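PDB 3TC9: IPT/TIG domain-containing protein, which is of unknown function but probably serves as an auxiliary nutrient-binding protein, joining an immunoglobulin-like IPT/TIG domain to a six-bladed beta-propeller. Local coordinates for residues His274-Pro279 / Pro334-Phe339; His292-Ser297 / Ile311-Gln316; Glu351-Phe356 / Ile366-Gly371. All blocks are in the same frame, centred on the assembly; numbering follows the deposited sequence. Where two conformers were deposited one is given.

All three contacts lie in two neighbouring blades of the propeller. Contact 1 is the buried one: it sets strand 273-277 of one blade beside strand 334-341 of the next without pairing their backbones, so side chains do the bridging, by polar bonds from H274 and Q276 and by packing around F339. Contacts 2 and 3 are partly buried hairpin contacts, each within one blade, where main-chain bonds set the register and apolar side chains fill in around them. Contact 2 has a bulge and a turned corner, contact 3 a regular pairing that ends in a tight turn. The three touch one another: T338 N probably bonds to Y355 O, and C313 packs on L367.

Contact 1 (His274-Pro279 / Pro334-Phe339); sequences HIQFHP and PRQGTF. With EDO (1,2-ethanediol), chain U.
Q276 reaches across to G337 with both ends of its amide. G337 N donates to Q276 OE1 over 2.8 Å, lying in the plane of the side-chain carbonyl on a lone pair, and Q276 NE2 gives a hydrogen to G337 O at 3.0 Å, this time arriving above the plane of the peptide carbonyl. Gripped at two points by one residue's backbone, the amide has its flip settled. A third polar bridge comes from H274. With CG held between backbone N and carbonyl carbon (chi1 57°), its ring is directed at the other strand, and in the conformer described here, one of two deposited, NE2 donates to R335 O at 2.7 Å. That oxygen sits in the plane of the imidazole, yet the N-H approaches it from above the carbonyl plane and the bond is bent, 134° at the hydrogen.

These side-chain bonds join the innermost strands of two successive propeller blades. Strands 274-277 and 334-339 run nearly parallel, their axes 8.4 Å apart, too far for backbone pairing; each is hydrogen-bonded instead to the next strand of its own blade, Q276 to Y285 and R335 to C357.

Aromatic and apolar packing takes over at the far end, around F339. H278 CA stands over one face of the phenyl ring, 3.8 Å from its centroid. The H278 imidazole turns an edge toward the F339 face in an offset edge-to-face pair, planes at 72°; its own nitrogens are held by S280 OG and D350 OD1. P279 CD adds an apolar touch on F339 CG at 3.7 Å, and F277 O approaches CE2 of the same ring.

An ethanediol, probably from the crystallisation liquor, accepts a hydrogen bond through O2 from R335 NH1 at 3.1 Å.

Contact 2 (His292-Ser297 / Ile311-Gln316); sequences HYILRS and IVCGQQ. With EDO (1,2-ethanediol), chain T.
The ring of Y293 has Q316 CG, in the modelled conformer of that residue, one of two, over the centre of one face, a CH-pi contact 3.6 Å from the centroid, while I311 CG1 meets its edge at CE2, 3.7 Å away. The Q316 chain bends at chi2. The Y293 hydroxyl is held by W271. The other flat group, the R296 guanidinium, reaches away from the strand pair; ethanediol O2 sits at its edge and takes a hydrogen bond from NH2, while D298 forms a salt bridge with NE and Y283 a cation-pi contact.

Further along, I311 CG1 also touches L295 CD2, and V312 CG2 presses close to R296 CB. I294 CD1 and C313 SG meet at 3.8 Å where the two side chains share a face of the sheet. The thiol is put there by a chi1 of 67°, with SG between the backbone N and the carbonyl carbon.

In the backbone, I294 N donates to C313 O at 2.9 Å, almost straight. I294 O accepts twice, from V312 N at 2.9 Å and from C313 N at a longer 3.3 Å. A water gives a hydrogen to H292 O and receives one from Q315 N, linking the two segments beyond the I294 bonds. G314 has a positive phi, a region that favours glycine.

Two consecutive residues, V312 and C313, facing the single residue I294 make a classic beta bulge, placed in the outer hairpin of a propeller blade just where the edge strand turns a corner at C313.

Contact 3 (Glu351-Phe356 / Ile366-Gly371); sequences EYDFYF and ILTPQG
This contact belongs to an antiparallel hairpin, strands 352-358 and 363-367, the middle of a propeller blade: strand 334-341 flanks it on one side and strand 372-376 on the other. F354 and L367 form the hydrogen-bonded pair. L367 N donates to F354 O at 2.7 Å, nearly straight at 172°, and F354 N returns a bond to L367 O at 2.8 Å. Next to them, Y355 and I366 are a non-hydrogen-bonded pair, with I366 CA making a CH...O contact to F354 O.

The two faces of the hairpin differ. On the face that bears Y355, I366 lies alongside the tyrosine and points the same way. Its CG1 sits over the ring, displaced toward the rim, 3.8 Å from the centroid and 20° off the normal, and CD1 continues toward CZ. The other branch, CG2, reaches D353 CB at 3.8 Å, so the two branches of I366 touch D353 and Y355. F376 meets the same tyrosine edge-to-face.

On the opposite face L367 packs against aromatic residues. F356 has CG between the backbone N and the carbonyl carbon (chi1 63°), which brings the ring edge at CE1 to L367 CB, 4.1 Å away. The F354 ring leads off from the hairpin instead, toward F339 and Y285.

Beyond L367 a type I turn from T368 to G371, closed by G371 N to T368 O at 2.9 Å, leads to strand 372-376 of the same blade. D353 and T368 lie side by side; the carboxylate is held by Y345 OH on OD1 and N342 ND2 on OD2. At the start of the turn the P369 ring tucks against the other strand, with CG 3.2 Å from Y352 O.

Contact 1 (His274-Pro279 / Pro334-Phe339)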
loop_
_atom_site.group_PDB
_atom_site.type_symbol
_atom_site.label_atom_id
_atom_site.label_comp_id
_atom_site.label_asym_id
_atom_site.label_seq_id
_atom_site.Cartn_x
_atom_site.Cartn_y
_atom_site.Cartn_z
ATOM N N HIS B 274 -20.034 17.707 -13.083
ATOM C CA HIS B 274 -19.021 18.188 -12.164
ATOM C C HIS B 274 -17.645 17.771 -12.723
ATOM O O HIS B 274 -17.559 16.934 -13.633
ATOM C CB HIS B 274 -19.259 17.756 -10.698
ATOM C CG HIS B 274 -19.355 16.284 -10.476
ATOM N ND1 HIS B 274 -18.224 15.508 -10.314
ATOM C CD2 HIS B 274 -20.446 15.499 -10.365
ATOM C CE1 HIS B 274 -18.661 14.277 -10.120
ATOM N NE2 HIS B 274 -19.990 14.220 -10.155
ATOM N N ILE B 275 -16.588 18.440 -12.234
ATOM C CA ILE B 275 -15.187 18.272 -12.629
ATOM C C ILE B 275 -14.442 17.772 -11.386
ATOM O O ILE B 275 -14.605 18.332 -10.301
ATOM C CB ILE B 275 -14.586 19.612 -13.173
ATOM C CG1 ILE B 275 -15.410 20.177 -14.362
ATOM C CG2 ILE B 275 -13.076 19.460 -13.522
ATOM C CD1 ILE B 275 -15.225 21.698 -14.643
ATOM N N GLN B 276 -13.686 16.698 -11.532
ATOM C CA GLN B 276 -12.910 16.107 -10.468
ATOM C C GLN B 276 -11.527 15.808 -10.985
ATOM O O GLN B 276 -11.373 14.994 -11.898
ATOM C CB GLN B 276 -13.588 14.850 -9.936
ATOM C CG GLN B 276 -14.903 15.151 -9.243
ATOM C CD GLN B 276 -15.280 14.100 -8.272
ATOM O OE1 GLN B 276 -16.260 13.378 -8.457
ATOM N NE2 GLN B 276 -14.511 14.008 -7.212
ATOM N N PHE B 277 -10.523 16.475 -10.395
ATOM C CA PHE B 277 -9.127 16.318 -10.768
ATOM C C PHE B 277 -8.487 15.116 -10.136
ATOM O O PHE B 277 -8.656 14.875 -8.933
ATOM C CB PHE B 277 -8.299 17.549 -10.355
ATOM C CG PHE B 277 -8.347 18.700 -11.315
ATOM C CD1 PHE B 277 -7.612 18.674 -12.496
ATOM C CD2 PHE B 277 -9.098 19.832 -11.027
ATOM C CE1 PHE B 277 -7.662 19.748 -13.386
ATOM C CE2 PHE B 277 -9.151 20.904 -11.918
ATOM C CZ PHE B 277 -8.434 20.855 -13.091
ATOM N N HIS B 278 -7.632 14.440 -10.926
ATOM C CA HIS B 278 -6.779 13.363 -10.456
ATOM C C HIS B 278 -5.761 14.001 -9.470
ATOM O O HIS B 278 -5.371 15.154 -9.707
ATOM C CB HIS B 278 -6.102 12.717 -11.677
ATOM C CG HIS B 278 -5.179 11.592 -11.360
ATOM N ND1 HIS B 278 -3.870 11.813 -10.987
ATOM C CD2 HIS B 278 -5.402 10.260 -11.413
ATOM C CE1 HIS B 278 -3.358 10.615 -10.779
ATOM N NE2 HIS B 278 -4.241 9.650 -11.036
ATOM N N PRO B 279 -5.319 13.295 -8.385
ATOM C CA PRO B 279 -4.372 13.904 -7.409
ATOM C C PRO B 279 -3.087 14.542 -7.984
ATOM O O PRO B 279 -2.549 15.479 -7.367
ATOM C CB PRO B 279 -4.012 12.732 -6.501
ATOM C CG PRO B 279 -5.185 11.820 -6.590
ATOM C CD PRO B 279 -5.719 11.933 -7.960
ATOM N N PRO B 334 -24.491 9.263 -12.505
ATOM C CA PRO B 334 -23.287 9.191 -11.663
ATOM C C PRO B 334 -23.140 10.479 -10.849
ATOM O O PRO B 334 -23.495 11.564 -11.331
ATOM C CB PRO B 334 -22.159 9.024 -12.671
ATOM C CG PRO B 334 -22.672 9.667 -13.942
ATOM C CD PRO B 334 -24.147 9.383 -13.944
ATOM N N ARG B 335 -22.701 10.355 -9.592
ATOM C CA ARG B 335 -22.579 11.516 -8.718
ATOM C C ARG B 335 -21.112 11.712 -8.331
ATOM O O ARG B 335 -20.271 11.680 -9.226
ATOM C CB ARG B 335 -23.512 11.359 -7.500
ATOM C CG ARG B 335 -25.013 11.519 -7.831
ATOM C CD ARG B 335 -25.292 12.889 -8.437
ATOM N NE ARG B 335 -26.699 13.256 -8.375
ATOM C CZ ARG B 335 -27.254 13.960 -7.397
ATOM N NH1 ARG B 335 -26.521 14.384 -6.375
ATOM N NH2 ARG B 335 -28.549 14.238 -7.428
ATOM N N GLN B 336 -20.782 11.893 -7.031
ATOM C CA GLN B 336 -19.385 12.096 -6.629
ATOM C C GLN B 336 -18.537 10.841 -6.820
ATOM O O GLN B 336 -19.028 9.713 -6.655
ATOM C CB GLN B 336 -19.284 12.563 -5.167
ATOM C CG GLN B 336 -17.910 13.130 -4.810
ATOM C CD GLN B 336 -17.789 13.530 -3.357
ATOM O OE1 GLN B 336 -18.660 13.248 -2.530
ATOM N NE2 GLN B 336 -16.695 14.186 -3.002
ATOM N N GLY B 337 -17.268 11.081 -7.177
ATOM C CA GLY B 337 -16.224 10.077 -7.306
ATOM C C GLY B 337 -15.073 10.352 -6.364
ATOM O O GLY B 337 -14.987 11.438 -5.784
ATOM N N THR B 338 -14.196 9.373 -6.177
ATOM C CA THR B 338 -13.035 9.487 -5.305
ATOM C C THR B 338 -11.890 8.686 -5.955
ATOM O O THR B 338 -12.130 7.598 -6.490
ATOM C CB THR B 338 -13.407 9.057 -3.831
ATOM O OG1 THR B 338 -12.435 9.539 -2.909
ATOM C CG2 THR B 338 -13.640 7.547 -3.635
ATOM N N PHE B 339 -10.676 9.277 -5.995
ATOM C CA PHE B 339 -9.463 8.649 -6.527
ATOM C C PHE B 339 -8.826 7.831 -5.419
ATOM O O PHE B 339 -8.567 8.354 -4.334
ATOM C CB PHE B 339 -8.496 9.691 -7.088
ATOM C CG PHE B 339 -8.937 10.239 -8.418
ATOM C CD1 PHE B 339 -8.623 9.575 -9.599
ATOM C CD2 PHE B 339 -9.707 11.397 -8.493
ATOM C CE1 PHE B 339 -9.057 10.068 -10.829
ATOM C CE2 PHE B 339 -10.139 11.893 -9.726
ATOM C CZ PHE B 339 -9.804 11.230 -10.882
HETATM C C1 EDO U . -24.059 16.530 -6.470
HETATM O O1 EDO U . -23.125 17.590 -6.310
HETATM C C2 EDO U . -23.241 15.260 -6.646
HETATM O O2 EDO U . -23.530 14.338 -5.591
#

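Contact 2 (His292-Ser297 / Ile311-Gln316)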
loop_
_atom_site.group_PDB
_atom_site.type_symbol
_atom_site.label_atom_id
_atom_site.label_comp_id
_atom_site.label_asym_id
_atom_site.label_seq_id
_atom_site.Cartn_x
_atom_site.Cartn_y
_atom_site.Cartn_z
ATOM N N HIS B 292 -25.290 10.364 -18.292
ATOM C CA HIS B 292 -24.806 9.042 -17.864
ATOM C C HIS B 292 -23.523 8.584 -18.546
ATOM O O HIS B 292 -23.417 7.436 -18.990
ATOM C CB HIS B 292 -25.937 8.030 -18.062
ATOM C CG HIS B 292 -27.253 8.641 -17.726
ATOM N ND1 HIS B 292 -27.575 8.961 -16.421
ATOM C CD2 HIS B 292 -28.214 9.127 -18.548
ATOM C CE1 HIS B 292 -28.752 9.563 -16.477
ATOM N NE2 HIS B 292 -29.173 9.695 -17.736
ATOM N N TYR B 293 -22.514 9.465 -18.549
ATOM C CA TYR B 293 -21.213 9.147 -19.127
ATOM C C TYR B 293 -20.150 10.040 -18.503
ATOM O O TYR B 293 -20.453 11.034 -17.820
ATOM C CB TYR B 293 -21.229 9.232 -20.678
ATOM C CG TYR B 293 -21.195 10.620 -21.280
ATOM C CD1 TYR B 293 -22.239 11.519 -21.070
ATOM C CD2 TYR B 293 -20.178 10.997 -22.148
ATOM C CE1 TYR B 293 -22.235 12.787 -21.658
ATOM C CE2 TYR B 293 -20.165 12.257 -22.744
ATOM C CZ TYR B 293 -21.185 13.157 -22.482
ATOM O OH TYR B 293 -21.178 14.405 -23.062
ATOM N N ILE B 294 -18.896 9.647 -18.691
ATOM C CA ILE B 294 -17.753 10.365 -18.142
ATOM C C ILE B 294 -16.759 10.694 -19.265
ATOM O O ILE B 294 -16.517 9.890 -20.169
ATOM C CB ILE B 294 -17.103 9.550 -16.973
ATOM C CG1 ILE B 294 -18.142 9.227 -15.853
ATOM C CG2 ILE B 294 -15.848 10.243 -16.405
ATOM C CD1 ILE B 294 -17.703 8.170 -14.820
ATOM N N LEU B 295 -16.172 11.882 -19.175
ATOM C CA LEU B 295 -15.139 12.326 -20.110
ATOM C C LEU B 295 -13.849 12.585 -19.359
ATOM O O LEU B 295 -13.882 12.808 -18.148
ATOM C CB LEU B 295 -15.563 13.601 -20.857
ATOM C CG LEU B 295 -16.903 13.558 -21.595
ATOM C CD1 LEU B 295 -17.934 14.276 -20.815
ATOM C CD2 LEU B 295 -16.782 14.197 -22.971
ATOM N N ARG B 296 -12.730 12.584 -20.060
ATOM C CA ARG B 296 -11.444 12.948 -19.476
ATOM C C ARG B 296 -10.960 14.215 -20.155
ATOM O O ARG B 296 -11.036 14.320 -21.380
ATOM C CB ARG B 296 -10.410 11.833 -19.620
ATOM C CG ARG B 296 -9.030 12.213 -19.139
ATOM C CD ARG B 296 -8.144 11.009 -19.112
ATOM N NE ARG B 296 -6.748 11.415 -19.142
ATOM C CZ ARG B 296 -5.748 10.656 -18.732
ATOM N NH1 ARG B 296 -5.984 9.442 -18.246
ATOM N NH2 ARG B 296 -4.507 11.098 -18.800
ATOM N N SER B 297 -10.492 15.183 -19.362
ATOM C CA SER B 297 -9.942 16.438 -19.880
ATOM C C SER B 297 -8.503 16.554 -19.396
ATOM O O SER B 297 -8.256 16.694 -18.196
ATOM C CB SER B 297 -10.785 17.624 -19.429
ATOM O OG SER B 297 -10.138 18.837 -19.764
ATOM N N ILE B 311 -14.544 11.216 -24.492
ATOM C CA ILE B 311 -15.345 10.233 -23.731
ATOM C C ILE B 311 -14.426 9.117 -23.227
ATOM O O ILE B 311 -13.571 8.630 -23.962
ATOM C CB ILE B 311 -16.570 9.696 -24.547
ATOM C CG1 ILE B 311 -17.507 10.856 -24.944
ATOM C CG2 ILE B 311 -17.351 8.622 -23.766
ATOM C CD1 ILE B 311 -18.603 10.503 -25.987
ATOM N N VAL B 312 -14.594 8.757 -21.957
ATOM C CA VAL B 312 -13.835 7.698 -21.308
ATOM C C VAL B 312 -14.744 6.473 -21.093
ATOM O O VAL B 312 -14.306 5.349 -21.363
ATOM C CB VAL B 312 -13.162 8.222 -20.016
ATOM C CG1 VAL B 312 -12.925 7.113 -19.015
ATOM C CG2 VAL B 312 -11.846 8.905 -20.371
ATOM N N CYS B 313 -15.996 6.676 -20.639
ATOM C CA CYS B 313 -16.918 5.551 -20.436
ATOM C C CYS B 313 -18.377 5.994 -20.447
ATOM O O CYS B 313 -18.674 7.144 -20.126
ATOM C CB CYS B 313 -16.593 4.776 -19.161
ATOM S SG CYS B 313 -16.866 5.692 -17.630
ATOM N N GLY B 314 -19.272 5.049 -20.742
ATOM C CA GLY B 314 -20.706 5.287 -20.764
ATOM C C GLY B 314 -21.161 5.763 -22.131
ATOM O O GLY B 314 -20.337 6.144 -22.957
ATOM N N GLN B 315 -22.476 5.722 -22.373
ATOM C CA GLN B 315 -23.088 6.153 -23.617
ATOM C C GLN B 315 -24.039 7.329 -23.338
ATOM O O GLN B 315 -24.959 7.190 -22.539
ATOM C CB GLN B 315 -23.805 4.954 -24.277
ATOM C CG GLN B 315 -24.446 5.252 -25.627
ATOM C CD GLN B 315 -23.488 5.423 -26.778
ATOM O OE1 GLN B 315 -22.493 4.703 -26.933
ATOM N NE2 GLN B 315 -23.855 6.297 -27.688
ATOM N N GLN B 316 -23.796 8.481 -24.002
ATOM C CA GLN B 316 -24.591 9.711 -23.861
ATOM C C GLN B 316 -26.088 9.405 -23.906
ATOM O O GLN B 316 -26.578 8.847 -24.894
ATOM C CB GLN B 316 -24.242 10.749 -24.955
ATOM C CG GLN B 316 -22.773 11.115 -25.049
ATOM C CD GLN B 316 -22.087 10.367 -26.155
ATOM O OE1 GLN B 316 -21.802 9.164 -26.042
ATOM N NE2 GLN B 316 -21.799 11.073 -27.246
HETATM C C1 EDO T . -1.840 10.139 -14.600
HETATM O O1 EDO T . -1.081 10.842 -13.609
HETATM C C2 EDO T . -1.654 10.788 -15.971
HETATM O O2 EDO T . -2.174 9.913 -16.987
HETATM O O HOH W 1 -24.359 5.007 -19.826
#

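Contact 3 (Glu351-Phe356 / Ile366-Gly371)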
loop_
_atom_site.group_PDB
_atom_site.type_symbol
_atom_site.label_atom_id
_atom_site.label_comp_id
_atom_site.label_asym_id
_atom_site.label_seq_id
_atom_site.Cartn_x
_atom_site.Cartn_y
_atom_site.Cartn_z
ATOM N N GLU B 351 -1.652 5.585 -10.804
ATOM C CA GLU B 351 -1.680 4.652 -9.693
ATOM C C GLU B 351 -3.038 4.590 -9.007
ATOM O O GLU B 351 -3.191 3.902 -7.992
ATOM C CB GLU B 351 -0.596 5.036 -8.672
ATOM C CG GLU B 351 0.830 4.778 -9.146
ATOM C CD GLU B 351 1.890 4.672 -8.063
ATOM O OE1 GLU B 351 1.528 4.450 -6.885
ATOM O OE2 GLU B 351 3.093 4.748 -8.404
ATOM N N TYR B 352 -4.010 5.315 -9.528
ATOM C CA TYR B 352 -5.313 5.381 -8.890
ATOM C C TYR B 352 -6.423 4.825 -9.733
ATOM O O TYR B 352 -6.362 4.893 -10.944
ATOM C CB TYR B 352 -5.684 6.840 -8.540
ATOM C CG TYR B 352 -4.711 7.539 -7.624
ATOM C CD1 TYR B 352 -3.508 8.058 -8.111
ATOM C CD2 TYR B 352 -5.008 7.735 -6.282
ATOM C CE1 TYR B 352 -2.618 8.724 -7.277
ATOM C CE2 TYR B 352 -4.113 8.379 -5.429
ATOM C CZ TYR B 352 -2.919 8.874 -5.931
ATOM O OH TYR B 352 -2.050 9.524 -5.090
ATOM N N ASP B 353 -7.458 4.328 -9.061
ATOM C CA ASP B 353 -8.753 3.943 -9.601
ATOM C C ASP B 353 -9.737 5.061 -9.205
ATOM O O ASP B 353 -9.525 5.789 -8.217
ATOM C CB ASP B 353 -9.218 2.600 -9.022
ATOM C CG ASP B 353 -8.571 1.359 -9.578
ATOM O OD1 ASP B 353 -8.444 1.262 -10.804
ATOM O OD2 ASP B 353 -8.309 0.438 -8.798
ATOM N N PHE B 354 -10.823 5.169 -9.937
ATOM C CA PHE B 354 -11.832 6.175 -9.641
ATOM C C PHE B 354 -13.148 5.479 -9.261
ATOM O O PHE B 354 -13.766 4.820 -10.100
ATOM C CB PHE B 354 -11.986 7.118 -10.837
ATOM C CG PHE B 354 -12.982 8.237 -10.650
ATOM C CD1 PHE B 354 -12.668 9.347 -9.869
ATOM C CD2 PHE B 354 -14.204 8.217 -11.310
ATOM C CE1 PHE B 354 -13.553 10.424 -9.762
ATOM C CE2 PHE B 354 -15.103 9.281 -11.178
ATOM C CZ PHE B 354 -14.769 10.383 -10.413
ATOM N N TYR B 355 -13.506 5.561 -7.963
ATOM C CA TYR B 355 -14.700 4.995 -7.338
ATOM C C TYR B 355 -15.792 6.037 -7.318
ATOM O O TYR B 355 -15.564 7.124 -6.818
ATOM C CB TYR B 355 -14.396 4.569 -5.900
ATOM C CG TYR B 355 -13.604 3.288 -5.773
ATOM C CD1 TYR B 355 -12.275 3.225 -6.177
ATOM C CD2 TYR B 355 -14.154 2.163 -5.157
ATOM C CE1 TYR B 355 -11.513 2.073 -5.997
ATOM C CE2 TYR B 355 -13.398 1.006 -4.967
ATOM C CZ TYR B 355 -12.078 0.965 -5.398
ATOM O OH TYR B 355 -11.320 -0.166 -5.255
ATOM N N PHE B 356 -16.971 5.732 -7.826
ATOM C CA PHE B 356 -18.007 6.761 -7.824
ATOM C C PHE B 356 -19.385 6.184 -7.518
ATOM O O PHE B 356 -19.641 4.999 -7.758
ATOM C CB PHE B 356 -18.028 7.526 -9.171
ATOM C CG PHE B 356 -18.355 6.698 -10.381
ATOM C CD1 PHE B 356 -17.354 6.008 -11.063
ATOM C CD2 PHE B 356 -19.664 6.603 -10.848
ATOM C CE1 PHE B 356 -17.654 5.256 -12.207
ATOM C CE2 PHE B 356 -19.960 5.838 -11.979
ATOM C CZ PHE B 356 -18.954 5.175 -12.647
ATOM N N ILE B 366 -16.416 1.329 -10.065
ATOM C CA ILE B 366 -14.989 1.588 -10.186
ATOM C C ILE B 366 -14.656 1.810 -11.655
ATOM O O ILE B 366 -14.976 0.968 -12.468
ATOM C CB ILE B 366 -14.058 0.467 -9.594
ATOM C CG1 ILE B 366 -14.529 -0.044 -8.201
ATOM C CG2 ILE B 366 -12.583 0.913 -9.600
ATOM C CD1 ILE B 366 -13.943 -1.342 -7.845
ATOM N N LEU B 367 -13.987 2.924 -11.970
ATOM C CA LEU B 367 -13.457 3.264 -13.286
ATOM C C LEU B 367 -11.936 3.205 -13.207
ATOM O O LEU B 367 -11.314 4.024 -12.495
ATOM C CB LEU B 367 -13.920 4.653 -13.757
ATOM C CG LEU B 367 -13.233 5.234 -15.017
ATOM C CD1 LEU B 367 -13.477 4.356 -16.269
ATOM C CD2 LEU B 367 -13.690 6.631 -15.265
ATOM N N THR B 368 -11.343 2.213 -13.905
ATOM C CA THR B 368 -9.890 2.049 -13.950
ATOM C C THR B 368 -9.287 3.019 -14.961
ATOM O O THR B 368 -9.972 3.432 -15.892
ATOM C CB THR B 368 -9.475 0.606 -14.326
ATOM O OG1 THR B 368 -9.634 0.442 -15.730
ATOM C CG2 THR B 368 -10.185 -0.456 -13.514
ATOM N N PRO B 369 -7.988 3.330 -14.851
ATOM C CA PRO B 369 -7.368 4.260 -15.815
ATOM C C PRO B 369 -7.469 3.832 -17.300
ATOM O O PRO B 369 -7.413 4.708 -18.189
ATOM C CB PRO B 369 -5.913 4.288 -15.370
ATOM C CG PRO B 369 -5.950 3.932 -13.931
ATOM C CD PRO B 369 -7.048 2.951 -13.776
ATOM N N GLN B 370 -7.642 2.491 -17.544
ATOM C CA GLN B 370 -7.763 1.872 -18.875
ATOM C C GLN B 370 -9.215 1.931 -19.423
ATOM O O GLN B 370 -9.474 1.493 -20.552
ATOM C CB GLN B 370 -7.266 0.406 -18.863
ATOM C CG GLN B 370 -5.775 0.213 -18.577
ATOM C CD GLN B 370 -5.174 -0.971 -19.305
ATOM O OE1 GLN B 370 -5.438 -2.152 -19.010
ATOM N NE2 GLN B 370 -4.304 -0.675 -20.257
ATOM N N GLY B 371 -10.144 2.490 -18.643
ATOM C CA GLY B 371 -11.544 2.646 -19.038
ATOM C C GLY B 371 -12.519 1.530 -18.698
ATOM O O GLY B 371 -13.629 1.515 -19.234
#